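Local coordinates for uncharacterized protein MJ1460 (Methanocaldococcus jannaschii DSM 2661, PDB 2OSD), which is of unknown function but carries a V4R domain, a module that probably binds small molecules, and holds a bound zinc ion, at residues 58-63 with 121-126; 67-72 with 84-89; 99-104 with 148-153. The protein carries 3 engineered substitutions. All blocks are in the same frame, centred on the assembly; numbering follows the deposited sequence.

Interaction 1. Residues 58-63 with 121-126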
loop_
_atom_site.group_PDB
_atom_site.type_symbol
_atom_site.label_atom_id
_atom_site.label_comp_id
_atom_site.label_asym_id
_atom_site.label_seq_id
_atom_site.Cartn_x
_atom_site.Cartn_y
_atom_site.Cartn_z
ATOM N N GLU A 58 -13.802 1.723 4.163
ATOM C CA GLU A 58 -14.953 2.658 4.051
ATOM C C GLU A 58 -14.461 4.073 3.816
ATOM O O GLU A 58 -15.035 4.788 3.014
ATOM C CB GLU A 58 -15.828 2.649 5.307
ATOM C CG GLU A 58 -17.069 1.796 5.181
ATOM C CD GLU A 58 -17.874 1.762 6.454
ATOM O OE1 GLU A 58 -17.315 1.423 7.514
ATOM O OE2 GLU A 58 -19.075 2.082 6.389
ATOM N N GLU A 59 -13.387 4.448 4.524
ATOM C CA GLU A 59 -12.780 5.790 4.440
ATOM C C GLU A 59 -11.999 5.980 3.156
ATOM O O GLU A 59 -11.941 7.060 2.615
ATOM C CB GLU A 59 -11.839 6.037 5.627
ATOM C CG GLU A 59 -11.750 7.488 6.042
ATOM C CD GLU A 59 -13.107 8.026 6.570
ATOM O OE1 GLU A 59 -13.738 7.364 7.435
ATOM O OE2 GLU A 59 -13.546 9.104 6.107
ATOM N N PHE A 60 -11.357 4.921 2.714
ATOM C CA PHE A 60 -10.612 4.880 1.451
ATOM C C PHE A 60 -11.586 5.076 0.279
ATOM O O PHE A 60 -11.310 5.859 -0.622
ATOM C CB PHE A 60 -9.949 3.521 1.380
ATOM C CG PHE A 60 -8.828 3.382 0.367
ATOM C CD1 PHE A 60 -9.104 3.010 -0.935
ATOM C CD2 PHE A 60 -7.502 3.492 0.757
ATOM C CE1 PHE A 60 -8.065 2.831 -1.857
ATOM C CE2 PHE A 60 -6.468 3.272 -0.139
ATOM C CZ PHE A 60 -6.746 2.952 -1.442
ATOM N N GLY A 61 -12.742 4.394 0.305
ATOM C CA GLY A 61 -13.713 4.534 -0.774
ATOM C C GLY A 61 -14.379 5.899 -0.764
ATOM O O GLY A 61 -14.812 6.418 -1.799
ATOM N N LYS A 62 -14.497 6.487 0.414
ATOM C CA LYS A 62 -15.010 7.840 0.502
ATOM C C LYS A 62 -14.076 8.758 -0.254
ATOM O O LYS A 62 -14.495 9.708 -0.921
ATOM C CB LYS A 62 -15.098 8.308 1.937
ATOM C CG LYS A 62 -15.732 9.701 2.021
ATOM C CD LYS A 62 -15.731 10.328 3.421
ATOM C CE LYS A 62 -16.463 9.453 4.444
ATOM N NZ LYS A 62 -16.967 10.286 5.583
HETATM N N MSE A 63 -12.790 8.470 -0.118
HETATM C CA MSE A 63 -11.766 9.338 -0.612
HETATM C C MSE A 63 -11.592 9.159 -2.096
HETATM O O MSE A 63 -11.331 10.123 -2.789
HETATM C CB MSE A 63 -10.461 9.079 0.094
HETATM C CG MSE A 63 -9.646 10.299 0.164
HETATM SE SE MSE A 63 -10.197 11.286 1.701
HETATM C CE MSE A 63 -9.033 10.023 2.695
ATOM N N ALA A 121 -14.447 -4.751 0.801
ATOM C CA ALA A 121 -15.894 -4.610 1.172
ATOM C C ALA A 121 -16.194 -3.202 1.653
ATOM O O ALA A 121 -17.220 -2.634 1.316
ATOM C CB ALA A 121 -16.305 -5.632 2.251
ATOM N N GLY A 122 -15.297 -2.649 2.461
ATOM C CA GLY A 122 -15.412 -1.269 2.953
ATOM C C GLY A 122 -15.306 -0.236 1.848
ATOM O O GLY A 122 -16.049 0.759 1.840
ATOM N N ILE A 123 -14.365 -0.469 0.925
ATOM C CA ILE A 123 -14.181 0.390 -0.225
ATOM C C ILE A 123 -15.466 0.461 -0.976
ATOM O O ILE A 123 -15.931 1.539 -1.272
ATOM C CB ILE A 123 -13.046 -0.096 -1.169
ATOM C CG1 ILE A 123 -11.682 0.157 -0.515
ATOM C CG2 ILE A 123 -13.106 0.656 -2.552
ATOM C CD1 ILE A 123 -10.432 -0.446 -1.327
ATOM N N LEU A 124 -16.068 -0.683 -1.263
ATOM C CA LEU A 124 -17.365 -0.701 -1.938
ATOM C C LEU A 124 -18.403 0.084 -1.122
ATOM O O LEU A 124 -19.123 0.920 -1.669
ATOM C CB LEU A 124 -17.822 -2.139 -2.253
ATOM C CG LEU A 124 -17.008 -2.872 -3.331
ATOM C CD1 LEU A 124 -17.417 -4.335 -3.505
ATOM C CD2 LEU A 124 -17.086 -2.172 -4.650
ATOM N N ALA A 125 -18.462 -0.136 0.185
ATOM C CA ALA A 125 -19.411 0.605 1.038
ATOM C C ALA A 125 -19.254 2.146 0.911
ATOM O O ALA A 125 -20.218 2.856 0.718
ATOM C CB ALA A 125 -19.239 0.167 2.470
ATOM N N GLY A 126 -18.033 2.656 1.029
ATOM C CA GLY A 126 -17.777 4.093 0.963
ATOM C C GLY A 126 -17.917 4.716 -0.419
ATOM O O GLY A 126 -18.383 5.850 -0.527
#
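Phe-60 and Ile-123 lie side by side and point the same way, at one flank of a very close helix pair. Phe-60 holds its CG anti to the backbone N (chi1 -164°). Phe-60 CD1 meets Ile-123 CD1 at 3.7 Å, obliquely to the ring. Ile-123 reaches there with an extended CG1-CD1 arm (chi2 174°). At the other flank the aliphatic part of Glu-58 does the touching. Glu-58 CG lies 3.8 Å from Ala-125 CB, and the chain beyond it runs on extended.

Between these flanks backbone meets backbone. The CA of Glu-58 gives a CA-H...O contact to Gly-122 O at 3.1 Å. The CA of Gly-126 returns one to Glu-58 O at 3.5 Å, an oxygen that also takes the helical bond from Lys-62 N. A methyl on Gly-61 would clash with Ile-123 O, and one on Gly-126 would clash with Glu-58 O. The missing side chains let the axes approach to 6.3 Å at a crossing angle of -44°. Gly-122 and Gly-126 are spaced as in a GxxxG motif, and this close crossing with CA-H...O contacts is characteristic of that motif.

Interaction 2. Residues 67-72 with 84-89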
loop_
_atom_site.group_PDB
_atom_site.type_symbol
_atom_site.label_atom_id
_atom_site.label_comp_id
_atom_site.label_asym_id
_atom_site.label_seq_id
_atom_site.Cartn_x
_atom_site.Cartn_y
_atom_site.Cartn_z
ATOM N N LYS A 67 -17.938 8.963 -9.273
ATOM C CA LYS A 67 -19.106 9.743 -9.692
ATOM C C LYS A 67 -20.330 8.860 -9.987
ATOM O O LYS A 67 -21.463 9.272 -9.800
ATOM C CB LYS A 67 -18.753 10.558 -10.962
ATOM C CG LYS A 67 -19.418 11.902 -11.060
ATOM N N ASN A 68 -20.083 7.672 -10.533
ATOM C CA ASN A 68 -21.138 6.741 -10.900
ATOM C C ASN A 68 -20.589 5.318 -10.814
ATOM O O ASN A 68 -19.420 5.127 -10.527
ATOM C CB ASN A 68 -21.734 7.087 -12.280
ATOM C CG ASN A 68 -20.681 7.253 -13.401
ATOM O OD1 ASN A 68 -19.716 6.498 -13.513
ATOM N ND2 ASN A 68 -20.916 8.213 -14.266
ATOM N N ILE A 69 -21.426 4.317 -11.033
ATOM C CA ILE A 69 -20.975 2.939 -10.935
ATOM C C ILE A 69 -19.901 2.649 -11.981
ATOM O O ILE A 69 -18.933 1.959 -11.685
ATOM C CB ILE A 69 -22.172 1.945 -10.991
ATOM C CG1 ILE A 69 -22.853 1.905 -9.615
ATOM C CG2 ILE A 69 -21.708 0.507 -11.402
ATOM C CD1 ILE A 69 -24.250 1.371 -9.640
ATOM N N GLU A 70 -20.030 3.208 -13.178
ATOM C CA GLU A 70 -19.014 3.003 -14.213
ATOM C C GLU A 70 -17.616 3.505 -13.795
ATOM O O GLU A 70 -16.596 2.899 -14.118
ATOM C CB GLU A 70 -19.449 3.633 -15.544
ATOM C CG GLU A 70 -19.102 2.780 -16.778
ATOM C CD GLU A 70 -19.738 1.365 -16.773
ATOM O OE1 GLU A 70 -20.691 1.088 -15.995
ATOM O OE2 GLU A 70 -19.275 0.521 -17.567
ATOM N N GLU A 71 -17.575 4.607 -13.068
ATOM C CA GLU A 71 -16.316 5.131 -12.586
ATOM C C GLU A 71 -15.778 4.254 -11.455
ATOM O O GLU A 71 -14.554 4.022 -11.408
ATOM C CB GLU A 71 -16.458 6.586 -12.131
ATOM C CG GLU A 71 -15.103 7.279 -11.921
ATOM C CD GLU A 71 -15.225 8.723 -11.449
ATOM O OE1 GLU A 71 -16.316 9.334 -11.625
ATOM O OE2 GLU A 71 -14.215 9.246 -10.913
ATOM N N LEU A 72 -16.669 3.779 -10.563
ATOM C CA LEU A 72 -16.306 2.720 -9.586
ATOM C C LEU A 72 -15.663 1.490 -10.300
ATOM O O LEU A 72 -14.608 1.010 -9.894
ATOM C CB LEU A 72 -17.503 2.335 -8.663
ATOM C CG LEU A 72 -17.294 1.198 -7.620
ATOM C CD1 LEU A 72 -16.279 1.501 -6.506
ATOM C CD2 LEU A 72 -18.551 0.808 -6.973
ATOM N N LEU A 84 -15.159 -5.666 -11.340
ATOM C CA LEU A 84 -16.412 -5.630 -10.563
ATOM C C LEU A 84 -17.624 -5.773 -11.460
ATOM O O LEU A 84 -17.731 -5.061 -12.445
ATOM C CB LEU A 84 -16.578 -4.288 -9.839
ATOM C CG LEU A 84 -15.860 -3.929 -8.542
ATOM C CD1 LEU A 84 -16.140 -2.463 -8.295
ATOM C CD2 LEU A 84 -16.345 -4.764 -7.375
ATOM N N GLU A 85 -18.524 -6.685 -11.117
ATOM C CA GLU A 85 -19.789 -6.809 -11.817
ATOM C C GLU A 85 -20.868 -6.185 -10.940
ATOM O O GLU A 85 -21.008 -6.530 -9.761
ATOM C CB GLU A 85 -20.102 -8.275 -12.150
ATOM C CG GLU A 85 -19.155 -8.887 -13.216
ATOM C CD GLU A 85 -18.229 -9.986 -12.681
ATOM O OE1 GLU A 85 -18.750 -10.943 -12.068
ATOM O OE2 GLU A 85 -16.998 -9.906 -12.911
ATOM N N ILE A 86 -21.598 -5.229 -11.512
ATOM C CA ILE A 86 -22.649 -4.514 -10.790
ATOM C C ILE A 86 -23.754 -4.224 -11.772
ATOM O O ILE A 86 -23.491 -3.637 -12.803
ATOM C CB ILE A 86 -22.157 -3.155 -10.227
ATOM C CG1 ILE A 86 -20.901 -3.329 -9.360
ATOM C CG2 ILE A 86 -23.252 -2.540 -9.434
ATOM C CD1 ILE A 86 -20.312 -2.031 -8.776
ATOM N N ASP A 87 -24.980 -4.632 -11.464
ATOM C CA ASP A 87 -26.112 -4.376 -12.359
ATOM C C ASP A 87 -26.730 -3.009 -12.017
ATOM O O ASP A 87 -27.471 -2.868 -11.039
ATOM C CB ASP A 87 -27.143 -5.519 -12.275
ATOM C CG ASP A 87 -28.324 -5.344 -13.249
ATOM O OD1 ASP A 87 -28.555 -4.218 -13.756
ATOM O OD2 ASP A 87 -29.033 -6.347 -13.501
ATOM N N GLU A 88 -26.395 -2.005 -12.826
ATOM C CA GLU A 88 -26.896 -0.644 -12.630
ATOM C C GLU A 88 -28.409 -0.612 -12.751
ATOM O O GLU A 88 -29.087 -0.004 -11.918
ATOM C CB GLU A 88 -26.320 0.314 -13.677
ATOM C CG GLU A 88 -24.940 0.894 -13.394
ATOM C CD GLU A 88 -24.755 2.266 -14.069
ATOM O OE1 GLU A 88 -25.426 3.237 -13.631
ATOM O OE2 GLU A 88 -23.952 2.361 -15.030
ATOM N N ASN A 89 -28.929 -1.260 -13.796
ATOM C CA ASN A 89 -30.382 -1.287 -14.050
ATOM C C ASN A 89 -31.169 -1.707 -12.792
ATOM O O ASN A 89 -32.156 -1.064 -12.422
ATOM C CB ASN A 89 -30.734 -2.204 -15.243
ATOM C CG ASN A 89 -29.707 -2.109 -16.384
#
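Ile-69 turns its CG1 beside its own backbone N (chi1 -79°), which leaves CG2 beside the carbonyl carbon, and both branches meet Ile-86 and Glu-88. Leu-72 takes the other course, with CG anti to the backbone N (chi1 178°). This brings its branched end to Leu-84 and Ile-86.

Ile-69 CG2 sits 3.9 Å from Ile-86 CB, and Ile-69 CD1 lies 4.0 Å from Ile-86 CG2. The two isoleucines cross obliquely. The same two Ile-69 atoms also meet Glu-88 CG, and the two side chains run antiparallel alongside one another. Here the methylene part of the glutamate is used: Glu-88 CG packs 3.8 Å from Ile-69 CB. Leu-72 meets both of its partners at about a right angle. Leu-72 CG touches Leu-84 CD1 at 3.9 Å, while Leu-72 CD2 touches Ile-86 CD1 at 3.8 Å. Cutting Ile-69 back to an alanine is likely to open a gap against Ile-86 and leave Glu-88 CG without its apolar partner.

At the solvent edge, OE1 of Glu-70 and OE2 of Glu-88 are 3.6 Å apart. These like charges probably repel, perhaps eased by Lys-73, which makes a long, weak ion pair with Glu-70. Asn-68 is the N-cap of the helix, and its OD1 accepts from Glu-71 N at 2.9 Å. Asp-87 caps the next short helix through Lys-90 N.

The contact thus seats the first turn of helix 69-79 against the edge strand 83-85 and the start of helix 88-92. Helix 118-132 closes it from within: Phe-132 packs on Ile-69, and Leu-124 on both Leu-72 and Leu-84. Strand 98-103 backs Leu-84 and Ile-86 through Ile-100.

Interaction 3. Residues 99-104 with 148-153. With ZN (zinc ion), chain E.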
loop_
_atom_site.group_PDB
_atom_site.type_symbol
_atom_site.label_atom_id
_atom_site.label_comp_id
_atom_site.label_asym_id
_atom_site.label_seq_id
_atom_site.Cartn_x
_atom_site.Cartn_y
_atom_site.Cartn_z
ATOM N N LYS A 99 -26.173 -7.353 -5.118
ATOM C CA LYS A 99 -25.066 -8.306 -5.131
ATOM C C LYS A 99 -24.024 -7.744 -6.078
ATOM O O LYS A 99 -24.371 -7.296 -7.176
ATOM C CB LYS A 99 -25.547 -9.652 -5.648
ATOM C CG LYS A 99 -24.792 -10.867 -5.160
ATOM C CD LYS A 99 -25.171 -12.091 -6.011
ATOM C CE LYS A 99 -25.520 -13.310 -5.172
ATOM N NZ LYS A 99 -26.498 -14.176 -5.912
ATOM N N ILE A 100 -22.769 -7.723 -5.627
ATOM C CA ILE A 100 -21.670 -7.278 -6.426
ATOM C C ILE A 100 -20.624 -8.411 -6.485
ATOM O O ILE A 100 -20.220 -8.971 -5.457
ATOM C CB ILE A 100 -21.028 -6.015 -5.803
ATOM C CG1 ILE A 100 -22.026 -4.853 -5.756
ATOM C CG2 ILE A 100 -19.741 -5.596 -6.567
ATOM C CD1 ILE A 100 -21.479 -3.572 -5.137
ATOM N N LYS A 101 -20.172 -8.739 -7.689
ATOM C CA LYS A 101 -19.166 -9.760 -7.851
ATOM C C LYS A 101 -17.840 -9.103 -8.192
ATOM O O LYS A 101 -17.824 -7.990 -8.704
ATOM C CB LYS A 101 -19.603 -10.766 -8.906
ATOM C CG LYS A 101 -20.967 -11.417 -8.582
ATOM C CD LYS A 101 -21.463 -12.268 -9.711
ATOM C CE LYS A 101 -22.246 -13.454 -9.217
ATOM N NZ LYS A 101 -22.674 -14.293 -10.375
ATOM N N LEU A 102 -16.737 -9.760 -7.833
ATOM C CA LEU A 102 -15.421 -9.257 -8.132
ATOM C C LEU A 102 -14.618 -10.415 -8.690
ATOM O O LEU A 102 -14.425 -11.422 -8.009
ATOM C CB LEU A 102 -14.750 -8.668 -6.886
ATOM C CG LEU A 102 -13.337 -8.074 -7.045
ATOM C CD1 LEU A 102 -13.257 -6.967 -8.091
ATOM C CD2 LEU A 102 -12.854 -7.570 -5.721
ATOM N N SER A 103 -14.209 -10.291 -9.948
ATOM C CA SER A 103 -13.383 -11.291 -10.612
ATOM C C SER A 103 -11.961 -10.799 -10.554
ATOM O O SER A 103 -11.730 -9.600 -10.624
ATOM C CB SER A 103 -13.755 -11.445 -12.075
ATOM O OG SER A 103 -14.994 -12.092 -12.186
ATOM N N ASN A 104 -11.022 -11.743 -10.467
ATOM C CA ASN A 104 -9.618 -11.458 -10.548
ATOM C C ASN A 104 -9.207 -10.448 -9.483
ATOM O O ASN A 104 -8.594 -9.443 -9.789
ATOM C CB ASN A 104 -9.300 -10.972 -11.966
ATOM C CG ASN A 104 -7.816 -10.952 -12.253
ATOM O OD1 ASN A 104 -7.149 -11.992 -12.202
ATOM N ND2 ASN A 104 -7.281 -9.762 -12.543
ATOM N N LYS A 148 -13.588 -20.382 -4.880
ATOM C CA LYS A 148 -14.662 -19.880 -5.739
ATOM C C LYS A 148 -14.042 -19.107 -6.901
ATOM O O LYS A 148 -12.929 -18.643 -6.813
ATOM C CB LYS A 148 -15.602 -18.949 -4.960
ATOM C CG LYS A 148 -16.233 -19.537 -3.710
ATOM C CD LYS A 148 -16.923 -20.810 -4.016
ATOM C CE LYS A 148 -18.027 -21.108 -3.061
ATOM N NZ LYS A 148 -18.856 -22.199 -3.651
ATOM N N ASP A 149 -14.783 -18.972 -7.981
ATOM C CA ASP A 149 -14.341 -18.233 -9.158
ATOM C C ASP A 149 -14.397 -16.719 -8.950
ATOM O O ASP A 149 -13.602 -15.980 -9.530
ATOM C CB ASP A 149 -15.237 -18.598 -10.343
ATOM C CG ASP A 149 -14.451 -18.894 -11.591
ATOM O OD1 ASP A 149 -13.842 -19.997 -11.652
ATOM O OD2 ASP A 149 -14.458 -18.033 -12.508
ATOM N N LYS A 150 -15.353 -16.242 -8.153
ATOM C CA LYS A 150 -15.457 -14.816 -7.877
ATOM C C LYS A 150 -15.747 -14.551 -6.412
ATOM O O LYS A 150 -16.292 -15.393 -5.710
ATOM C CB LYS A 150 -16.564 -14.173 -8.733
ATOM C CG LYS A 150 -16.626 -14.655 -10.176
ATOM C CD LYS A 150 -17.629 -13.861 -10.991
ATOM C CE LYS A 150 -17.819 -14.466 -12.386
ATOM N NZ LYS A 150 -18.933 -13.842 -13.159
ATOM N N CYS A 151 -15.364 -13.362 -5.962
ATOM C CA CYS A 151 -15.814 -12.854 -4.692
ATOM C C CYS A 151 -17.231 -12.302 -4.856
ATOM O O CYS A 151 -17.530 -11.623 -5.833
ATOM C CB CYS A 151 -14.857 -11.789 -4.173
ATOM S SG CYS A 151 -13.280 -12.519 -3.673
ATOM N N VAL A 152 -18.108 -12.625 -3.906
ATOM C CA VAL A 152 -19.483 -12.153 -3.942
ATOM C C VAL A 152 -19.767 -11.375 -2.653
ATOM O O VAL A 152 -19.496 -11.858 -1.550
ATOM C CB VAL A 152 -20.464 -13.301 -4.137
ATOM C CG1 VAL A 152 -21.901 -12.782 -4.121
ATOM C CG2 VAL A 152 -20.150 -14.010 -5.439
ATOM N N PHE A 153 -20.285 -10.159 -2.829
ATOM C CA PHE A 153 -20.496 -9.207 -1.747
ATOM C C PHE A 153 -21.946 -8.847 -1.720
ATOM O O PHE A 153 -22.439 -8.394 -2.736
ATOM C CB PHE A 153 -19.747 -7.926 -2.059
ATOM C CG PHE A 153 -18.250 -8.078 -2.144
ATOM C CD1 PHE A 153 -17.458 -7.894 -1.021
ATOM C CD2 PHE A 153 -17.642 -8.348 -3.341
ATOM C CE1 PHE A 153 -16.087 -8.006 -1.086
ATOM C CE2 PHE A 153 -16.252 -8.468 -3.414
ATOM C CZ PHE A 153 -15.484 -8.294 -2.281
HETATM ZN ZN ZN E . -12.760 -12.286 -1.737
#
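The carbonyl oxygen of Cys-151 is held by two neighbours on the facing strand. Leu-102 N donates to Cys-151 O at 2.8 Å, tilted 16° from the carbonyl plane. Lys-101 CA adds a CA-H...O contact to Cys-151 O at 3.2 Å. This is the pairing of the two central strands of the chain's four-stranded antiparallel sheet; both belong to the V4R family region. Leu-102 and Cys-151 form one hydrogen-bonded pair, completed by Cys-151 N to Leu-102 O. Ile-100 and Phe-153 form the next, and its bond from Ile-100 N to Phe-153 O is nearly straight at 170°. Lys-101 and Val-152 face each other between them as a non-hydrogen-bonded pair.

Ile-100, Leu-102, Cys-151 and Phe-153 share one face of the sheet. The Phe-153 ring turns its edge to the other strand. Phe-153 CE2 lies 3.8 Å from Leu-102 CB, and Phe-153 CD2 lies near Ile-100 O, both partners close to the ring plane. Helix 118-132 covers this face, with Leu-124 and Ile-120 against the ring.

Lys-101 and Val-152 project from the other face. There Val-152 CG1 packs 3.6 Å from Lys-99 CG, while Lys-101 runs alongside Val-152. Nearby, the extended Lys-150 chain lays its CD 3.4 Å from Ser-103 OG. In the modelled conformer of Glu-85, on strand 83-85, both residues find their main polar partner: Lys-150 NZ by a salt bridge, Ser-103 OG by a hydrogen bond.

Cys-151 lies at a metal site that His-117, Glu-140 and Cys-143 complete. Cys-151 SG stands beside the backbone N (chi1 -70°) and binds the zinc ion at 2.0 Å.

In the fold
Going from the N terminus, helix 53-64 opens interaction 1 and helix 69-79 opens interaction 2. Interaction 2 closes first, when the chain returns along strand 83-85 into helix 88-92. It is nested inside the longer loop of interaction 1. Strand 98-103 then opens interaction 3. Helix 118-132 closes interaction 1, and strand 151-156 closes interaction 3, so these two cross. Interactions 2 and 3 follow in series and meet in the sheet, where strands 83-85 and 98-103 are neighbours. Leu-124 joins all three: it packs on Leu-72 and Leu-84, and also on Ile-100 and Phe-153. Helix 118-132 thus ties helices 53-64 and 69-79 to the sheet.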